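In2-1 family protein, glutathione transferase lambda3 from Populus trichocarpa binds glutathione and probably acts as a thiol transferase, as a monomeric plant enzyme of the Lambda class with the glutathione transferase fold. Local coordinates of one contact, PDB 4PQI (chain A, 1.95 Å), residues Thr40-Gln45 and Ile183-Arg188, beside the matching contact of the related glutathione transferase lambda1 from Populus trichocarpa, PDB 4PQH (chain B, 1.40 Å), residues Thr35-Gln40 and Ala176-Arg181. Structure 2 is superposed on structure 1 by the backbone atoms of these residues (RMSD 0.19 Å); each is numbered along its deposited sequence.

Structure 1 (4PQI); sequences TCPFAQ and IPFVER. With GSH (glutathione), chain C.
The edge of the Phe185 ring meets a face of Phe43 in a T-shaped stack, centroids 4.8 Å apart and planes at 67°; CB1 of glutathione lies over the opposite face. With CG anti to its carbonyl carbon (chi1 -65°), Phe43 stands between ligand and Phe185. The pair joins the start of helix 42-54, in the thioredoxin-like domain, to helix 177-197 of the all-helical domain; Cys41, Pro42 and Phe43 line the glutathione pocket. Pro42 CB sits over the Phe185 face, a CH-pi contact, and over the Arg188 guanidinium, 3.6 Å from Arg188 CZ. Arg188 NH1 donates to Gln45 OE1 (2.7 Å), in the carbonyl plane at a C=O...donor angle of 159°, and to Pro184 O; Arg188 NH2 donates to Thr40 O. Gln45 NE2 donates to Glu187 OE1 (3.1 Å), which Tyr221 also holds. Cys41, at the N-cap, accepts from Ala44 N through SG (3.3 Å).

Structure 2 (4PQH); sequences TCPYAQ and APFIER. With GSH (glutathione), chain D.
Phe178 turns its ring edge to a face of Tyr38, a T-shaped stack with centroids 5.0 Å apart and planes at 66°; CB1 of glutathione lies over the other Tyr38 face. With CG anti to its carbonyl carbon (chi1 -63°), Tyr38 stands between ligand and Phe178, and Tyr38 OH is 4.1 Å from Phe178 CZ. Over the Phe178 face lies Pro37 CB, in a CH-pi contact, and the same atom lies over the Arg181 guanidinium, 3.6 Å from Arg181 CZ. Arg181 NH1 donates to Gln40 OE1 (2.7 Å), in the carbonyl plane at a C=O...donor angle of 160°, and to Pro177 O; Arg181 NH2 donates to Thr35 O. Gln40 NE2 donates to Glu180 OE1 (2.9 Å), an oxygen that Tyr214 holds too. Cys36 N-caps the helix beginning at Pro37, Cys36 SG accepting from Ala39 N at 3.5 Å.

Comparison
The main exchange adds one polar atom to the ring beside glutathione: Phe43(A) becomes Tyr38(B), and OH of Tyr38(B) has no counterpart in the side chain of Phe43(A). The ring itself stays, with chi1 -65° against -63° and CZ of Phe43(A) 0.4 Å apart from CZ of Tyr38(B). The touch on the neighbouring ring is kept, Phe43(A) CE1 to Phe185(A) CZ at 3.5 Å and Tyr38(B) CE1 to Phe178(B) CZ at 3.4 Å. Phe185(A) and Phe178(B) keep their place within the error, as do Arg188(A) and Arg181(B), whose hydrogen bonds to Gln45(A) and Gln40(B) persist. The hydroxyl may make the outer end of the ring more polar. Outside the direct contact, Ile183(A) is exchanged for Ala176(B), both buried, so CG1, CG2 and CD1 go while CB holds its place. At Val186(A), exchanged for Ile179(B), CG1 of Val186(A) falls on CG2 of Ile179(B) and CG2 of Val186(A) on CG1 of Ile179(B), 0.2 and 0.3 Å apart after superposition, and CD1 of Ile179(B) is the added atom.

Structure 1 (4PQI)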
loop_
_atom_site.group_PDB
_atom_site.type_symbol
_atom_site.label_atom_id
_atom_site.label_comp_id
_atom_site.label_asym_id
_atom_site.label_seq_id
_atom_site.Cartn_x
_atom_site.Cartn_y
_atom_site.Cartn_z
ATOM N N THR A 40 9.479 3.776 2.669
ATOM C CA THR A 40 9.525 2.315 2.669
ATOM C C THR A 40 8.385 1.693 3.479
ATOM O O THR A 40 8.348 0.478 3.650
ATOM C CB THR A 40 10.864 1.785 3.223
ATOM O OG1 THR A 40 11.057 2.289 4.552
ATOM C CG2 THR A 40 12.040 2.218 2.331
ATOM N N CYS A 41 7.476 2.520 4.000
ATOM C CA CYS A 41 6.374 1.994 4.799
ATOM C C CYS A 41 5.272 1.500 3.863
ATOM O O CYS A 41 4.786 2.279 3.026
ATOM C CB CYS A 41 5.814 3.065 5.735
ATOM S SG CYS A 41 4.197 2.652 6.455
ATOM N N PRO A 42 4.895 0.217 3.995
ATOM C CA PRO A 42 3.884 -0.392 3.119
ATOM C C PRO A 42 2.467 0.136 3.392
ATOM O O PRO A 42 1.650 0.158 2.464
ATOM C CB PRO A 42 4.005 -1.901 3.417
ATOM C CG PRO A 42 4.576 -1.974 4.785
ATOM C CD PRO A 42 5.452 -0.752 4.961
ATOM N N PHE A 43 2.178 0.578 4.618
ATOM C CA PHE A 43 0.854 1.155 4.888
ATOM C C PHE A 43 0.734 2.496 4.168
ATOM O O PHE A 43 -0.275 2.771 3.511
ATOM C CB PHE A 43 0.595 1.328 6.384
ATOM C CG PHE A 43 0.533 0.029 7.144
ATOM C CD1 PHE A 43 -0.637 -0.719 7.172
ATOM C CD2 PHE A 43 1.649 -0.439 7.835
ATOM C CE1 PHE A 43 -0.695 -1.921 7.874
ATOM C CE2 PHE A 43 1.598 -1.631 8.535
ATOM C CZ PHE A 43 0.422 -2.379 8.551
ATOM N N ALA A 44 1.777 3.317 4.287
ATOM C CA ALA A 44 1.837 4.582 3.560
ATOM C C ALA A 44 1.867 4.367 2.040
ATOM O O ALA A 44 1.285 5.144 1.282
ATOM C CB ALA A 44 3.055 5.386 4.008
ATOM N N GLN A 45 2.547 3.314 1.594
ATOM C CA GLN A 45 2.605 3.034 0.169
ATOM C C GLN A 45 1.213 2.906 -0.435
ATOM O O GLN A 45 0.990 3.371 -1.547
ATOM C CB GLN A 45 3.414 1.775 -0.119
ATOM C CG GLN A 45 3.676 1.562 -1.604
ATOM C CD GLN A 45 4.497 0.332 -1.862
ATOM O OE1 GLN A 45 4.786 -0.436 -0.936
ATOM N NE2 GLN A 45 4.912 0.142 -3.115
ATOM N N ILE A 183 -1.050 -5.078 -2.443
ATOM C CA ILE A 183 0.219 -5.138 -3.169
ATOM C C ILE A 183 1.477 -4.738 -2.373
ATOM O O ILE A 183 2.514 -5.368 -2.548
ATOM C CB ILE A 183 0.161 -4.441 -4.585
ATOM C CG1 ILE A 183 1.371 -4.831 -5.440
ATOM C CG2 ILE A 183 0.132 -2.921 -4.473
ATOM C CD1 ILE A 183 1.490 -6.306 -5.754
ATOM N N PRO A 184 1.403 -3.716 -1.484
ATOM C CA PRO A 184 2.669 -3.410 -0.797
ATOM C C PRO A 184 3.167 -4.560 0.073
ATOM O O PRO A 184 4.382 -4.744 0.258
ATOM C CB PRO A 184 2.305 -2.216 0.099
ATOM C CG PRO A 184 1.106 -1.602 -0.553
ATOM C CD PRO A 184 0.338 -2.778 -1.086
ATOM N N PHE A 185 2.235 -5.345 0.595
ATOM C CA PHE A 185 2.600 -6.427 1.502
ATOM C C PHE A 185 2.996 -7.674 0.714
ATOM O O PHE A 185 3.996 -8.339 1.035
ATOM C CB PHE A 185 1.478 -6.667 2.524
ATOM C CG PHE A 185 1.296 -5.509 3.473
ATOM C CD1 PHE A 185 2.097 -5.391 4.607
ATOM C CD2 PHE A 185 0.372 -4.504 3.198
ATOM C CE1 PHE A 185 1.958 -4.295 5.468
ATOM C CE2 PHE A 185 0.229 -3.412 4.051
ATOM C CZ PHE A 185 1.018 -3.309 5.188
ATOM N N VAL A 186 2.252 -7.958 -0.353
ATOM C CA VAL A 186 2.602 -9.065 -1.231
ATOM C C VAL A 186 3.971 -8.821 -1.866
ATOM O O VAL A 186 4.791 -9.735 -1.926
ATOM C CB VAL A 186 1.520 -9.319 -2.313
ATOM C CG1 VAL A 186 2.033 -10.345 -3.367
ATOM C CG2 VAL A 186 0.225 -9.795 -1.673
ATOM N N GLU A 187 4.216 -7.584 -2.309
ATOM C CA GLU A 187 5.521 -7.154 -2.836
ATOM C C GLU A 187 6.669 -7.546 -1.899
ATOM O O GLU A 187 7.628 -8.224 -2.301
ATOM C CB GLU A 187 5.521 -5.626 -3.062
ATOM C CG GLU A 187 6.902 -4.969 -3.275
ATOM C CD GLU A 187 6.869 -3.417 -3.282
ATOM O OE1 GLU A 187 5.775 -2.808 -3.437
ATOM O OE2 GLU A 187 7.958 -2.809 -3.136
ATOM N N ARG A 188 6.570 -7.125 -0.644
ATOM C CA ARG A 188 7.637 -7.361 0.322
ATOM C C ARG A 188 7.718 -8.833 0.728
ATOM O O ARG A 188 8.799 -9.393 0.823
ATOM C CB ARG A 188 7.445 -6.471 1.549
ATOM C CG ARG A 188 7.632 -5.006 1.241
ATOM C CD ARG A 188 7.023 -4.127 2.318
ATOM N NE ARG A 188 7.376 -2.725 2.121
ATOM C CZ ARG A 188 6.854 -1.958 1.169
ATOM N NH1 ARG A 188 5.960 -2.464 0.326
ATOM N NH2 ARG A 188 7.228 -0.689 1.056
HETATM N N1 GSH C . -2.786 0.664 11.007
HETATM C CA1 GSH C . -1.912 1.728 10.533
HETATM C C1 GSH C . -2.269 2.094 9.114
HETATM O O11 GSH C . -2.205 3.273 8.699
HETATM O O12 GSH C . -2.661 1.217 8.323
HETATM C CB1 GSH C . -0.460 1.267 10.645
HETATM C CG1 GSH C . 0.532 2.267 10.061
HETATM C CD1 GSH C . 1.915 1.922 10.574
HETATM O OE1 GSH C . 2.072 0.931 11.552
HETATM N N2 GSH C . 2.979 2.551 10.084
HETATM C CA2 GSH C . 4.289 2.219 10.622
HETATM C C2 GSH C . 4.746 3.249 11.615
HETATM O O2 GSH C . 4.387 4.597 11.461
HETATM C CB2 GSH C . 5.310 2.110 9.493
HETATM S SG2 GSH C . 5.295 0.479 8.717
HETATM N N3 GSH C . 5.504 2.839 12.619
HETATM C CA3 GSH C . 6.347 3.777 13.335
HETATM C C3 GSH C . 5.973 3.790 14.796
HETATM O O31 GSH C . 6.546 4.572 15.594
HETATM O O32 GSH C . 5.079 3.014 15.217
HETATM O O HOH W 1 9.323 -2.078 4.182
#

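Structure 2 (4PQH)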
loop_
_atom_site.group_PDB
_atom_site.type_symbol
_atom_site.label_atom_id
_atom_site.label_comp_id
_atom_site.label_asym_id
_atom_site.label_seq_id
_atom_site.Cartn_x
_atom_site.Cartn_y
_atom_site.Cartn_z
ATOM N N THR B 35 9.531 3.780 2.547
ATOM C CA THR B 35 9.576 2.324 2.636
ATOM C C THR B 35 8.447 1.696 3.454
ATOM O O THR B 35 8.430 0.482 3.649
ATOM C CB THR B 35 10.913 1.845 3.220
ATOM O OG1 THR B 35 11.111 2.456 4.500
ATOM C CG2 THR B 35 12.060 2.211 2.291
ATOM N N CYS B 36 7.507 2.507 3.932
ATOM C CA CYS B 36 6.402 1.979 4.730
ATOM C C CYS B 36 5.303 1.396 3.844
ATOM O O CYS B 36 4.735 2.112 3.020
ATOM C CB CYS B 36 5.813 3.080 5.625
ATOM S SG CYS B 36 4.340 2.568 6.563
ATOM N N PRO B 37 4.974 0.103 4.024
ATOM C CA PRO B 37 3.928 -0.465 3.154
ATOM C C PRO B 37 2.528 0.115 3.395
ATOM O O PRO B 37 1.734 0.197 2.457
ATOM C CB PRO B 37 3.950 -1.961 3.498
ATOM C CG PRO B 37 4.505 -2.019 4.908
ATOM C CD PRO B 37 5.489 -0.875 5.004
ATOM N N TYR B 38 2.218 0.505 4.625
ATOM C CA TYR B 38 0.927 1.124 4.901
ATOM C C TYR B 38 0.802 2.445 4.157
ATOM O O TYR B 38 -0.241 2.746 3.558
ATOM C CB TYR B 38 0.762 1.343 6.407
ATOM C CG TYR B 38 0.763 0.052 7.178
ATOM C CD1 TYR B 38 -0.369 -0.748 7.230
ATOM C CD2 TYR B 38 1.901 -0.375 7.849
ATOM C CE1 TYR B 38 -0.366 -1.937 7.931
ATOM C CE2 TYR B 38 1.910 -1.553 8.545
ATOM C CZ TYR B 38 0.782 -2.329 8.590
ATOM O OH TYR B 38 0.809 -3.506 9.293
ATOM N N ALA B 39 1.878 3.224 4.172
ATOM C CA ALA B 39 1.907 4.493 3.453
ATOM C C ALA B 39 1.871 4.266 1.942
ATOM O O ALA B 39 1.245 5.032 1.199
ATOM C CB ALA B 39 3.138 5.306 3.855
ATOM N N GLN B 40 2.531 3.205 1.486
ATOM C CA GLN B 40 2.536 2.884 0.066
ATOM C C GLN B 40 1.125 2.645 -0.454
ATOM O O GLN B 40 0.820 3.025 -1.580
ATOM C CB GLN B 40 3.416 1.669 -0.211
ATOM C CG GLN B 40 3.763 1.497 -1.684
ATOM C CD GLN B 40 4.484 0.193 -1.962
ATOM O OE1 GLN B 40 4.775 -0.576 -1.036
ATOM N NE2 GLN B 40 4.789 -0.062 -3.230
ATOM N N ALA B 176 -1.116 -4.954 -2.387
ATOM C CA ALA B 176 0.107 -4.833 -3.181
ATOM C C ALA B 176 1.403 -4.573 -2.387
ATOM O O ALA B 176 2.391 -5.253 -2.618
ATOM C CB ALA B 176 -0.057 -3.833 -4.341
ATOM N N PRO B 177 1.403 -3.617 -1.434
ATOM C CA PRO B 177 2.668 -3.387 -0.710
ATOM C C PRO B 177 3.114 -4.566 0.146
ATOM O O PRO B 177 4.310 -4.777 0.346
ATOM C CB PRO B 177 2.327 -2.202 0.200
ATOM C CG PRO B 177 1.229 -1.475 -0.552
ATOM C CD PRO B 177 0.390 -2.618 -1.055
ATOM N N PHE B 178 2.160 -5.342 0.632
ATOM C CA PHE B 178 2.485 -6.478 1.469
ATOM C C PHE B 178 2.927 -7.693 0.672
ATOM O O PHE B 178 3.924 -8.331 1.021
ATOM C CB PHE B 178 1.341 -6.732 2.438
ATOM C CG PHE B 178 1.184 -5.612 3.418
ATOM C CD1 PHE B 178 1.974 -5.569 4.559
ATOM C CD2 PHE B 178 0.329 -4.557 3.156
ATOM C CE1 PHE B 178 1.881 -4.522 5.433
ATOM C CE2 PHE B 178 0.236 -3.499 4.036
ATOM C CZ PHE B 178 1.011 -3.490 5.188
ATOM N N ILE B 179 2.254 -7.980 -0.438
ATOM C CA ILE B 179 2.711 -9.054 -1.311
ATOM C C ILE B 179 4.086 -8.705 -1.912
ATOM O O ILE B 179 4.958 -9.567 -2.036
ATOM C CB ILE B 179 1.648 -9.393 -2.374
ATOM C CG1 ILE B 179 0.413 -9.970 -1.668
ATOM C CG2 ILE B 179 2.212 -10.364 -3.403
ATOM C CD1 ILE B 179 -0.749 -10.295 -2.593
ATOM N N GLU B 180 4.292 -7.425 -2.215
ATOM C CA GLU B 180 5.568 -6.931 -2.728
ATOM C C GLU B 180 6.724 -7.265 -1.788
ATOM O O GLU B 180 7.823 -7.567 -2.231
ATOM C CB GLU B 180 5.487 -5.414 -2.928
ATOM C CG GLU B 180 6.785 -4.729 -3.289
ATOM C CD GLU B 180 6.632 -3.222 -3.406
ATOM O OE1 GLU B 180 5.617 -2.769 -3.974
ATOM O OE2 GLU B 180 7.526 -2.485 -2.942
ATOM N N ARG B 181 6.468 -7.206 -0.486
ATOM C CA ARG B 181 7.506 -7.476 0.501
ATOM C C ARG B 181 7.580 -8.958 0.856
ATOM O O ARG B 181 8.673 -9.514 0.980
ATOM C CB ARG B 181 7.276 -6.625 1.749
ATOM C CG ARG B 181 7.622 -5.163 1.534
ATOM C CD ARG B 181 6.831 -4.256 2.461
ATOM N NE ARG B 181 7.247 -2.862 2.329
ATOM C CZ ARG B 181 6.886 -2.062 1.333
ATOM N NH1 ARG B 181 6.095 -2.515 0.369
ATOM N NH2 ARG B 181 7.317 -0.807 1.302
HETATM N N1 GSH D . -2.653 0.824 11.226
HETATM C CA1 GSH D . -1.775 1.819 10.641
HETATM C C1 GSH D . -2.214 2.008 9.219
HETATM O O11 GSH D . -2.851 1.091 8.656
HETATM O O12 GSH D . -1.967 3.070 8.619
HETATM C CB1 GSH D . -0.318 1.352 10.704
HETATM C CG1 GSH D . 0.682 2.452 10.354
HETATM C CD1 GSH D . 2.081 2.009 10.725
HETATM O OE1 GSH D . 2.246 0.876 11.546
HETATM N N2 GSH D . 3.120 2.712 10.268
HETATM C CA2 GSH D . 4.440 2.442 10.826
HETATM C C2 GSH D . 4.951 3.605 11.616
HETATM O O2 GSH D . 4.555 4.910 11.287
HETATM C CB2 GSH D . 5.465 2.144 9.742
HETATM S SG2 GSH D . 5.296 0.510 8.979
HETATM N N3 GSH D . 5.789 3.359 12.619
HETATM C CA3 GSH D . 6.364 4.471 13.352
HETATM C C3 GSH D . 6.090 4.365 14.832
HETATM O O31 GSH D . 6.614 5.174 15.628
HETATM O O32 GSH D . 5.330 3.479 15.279
#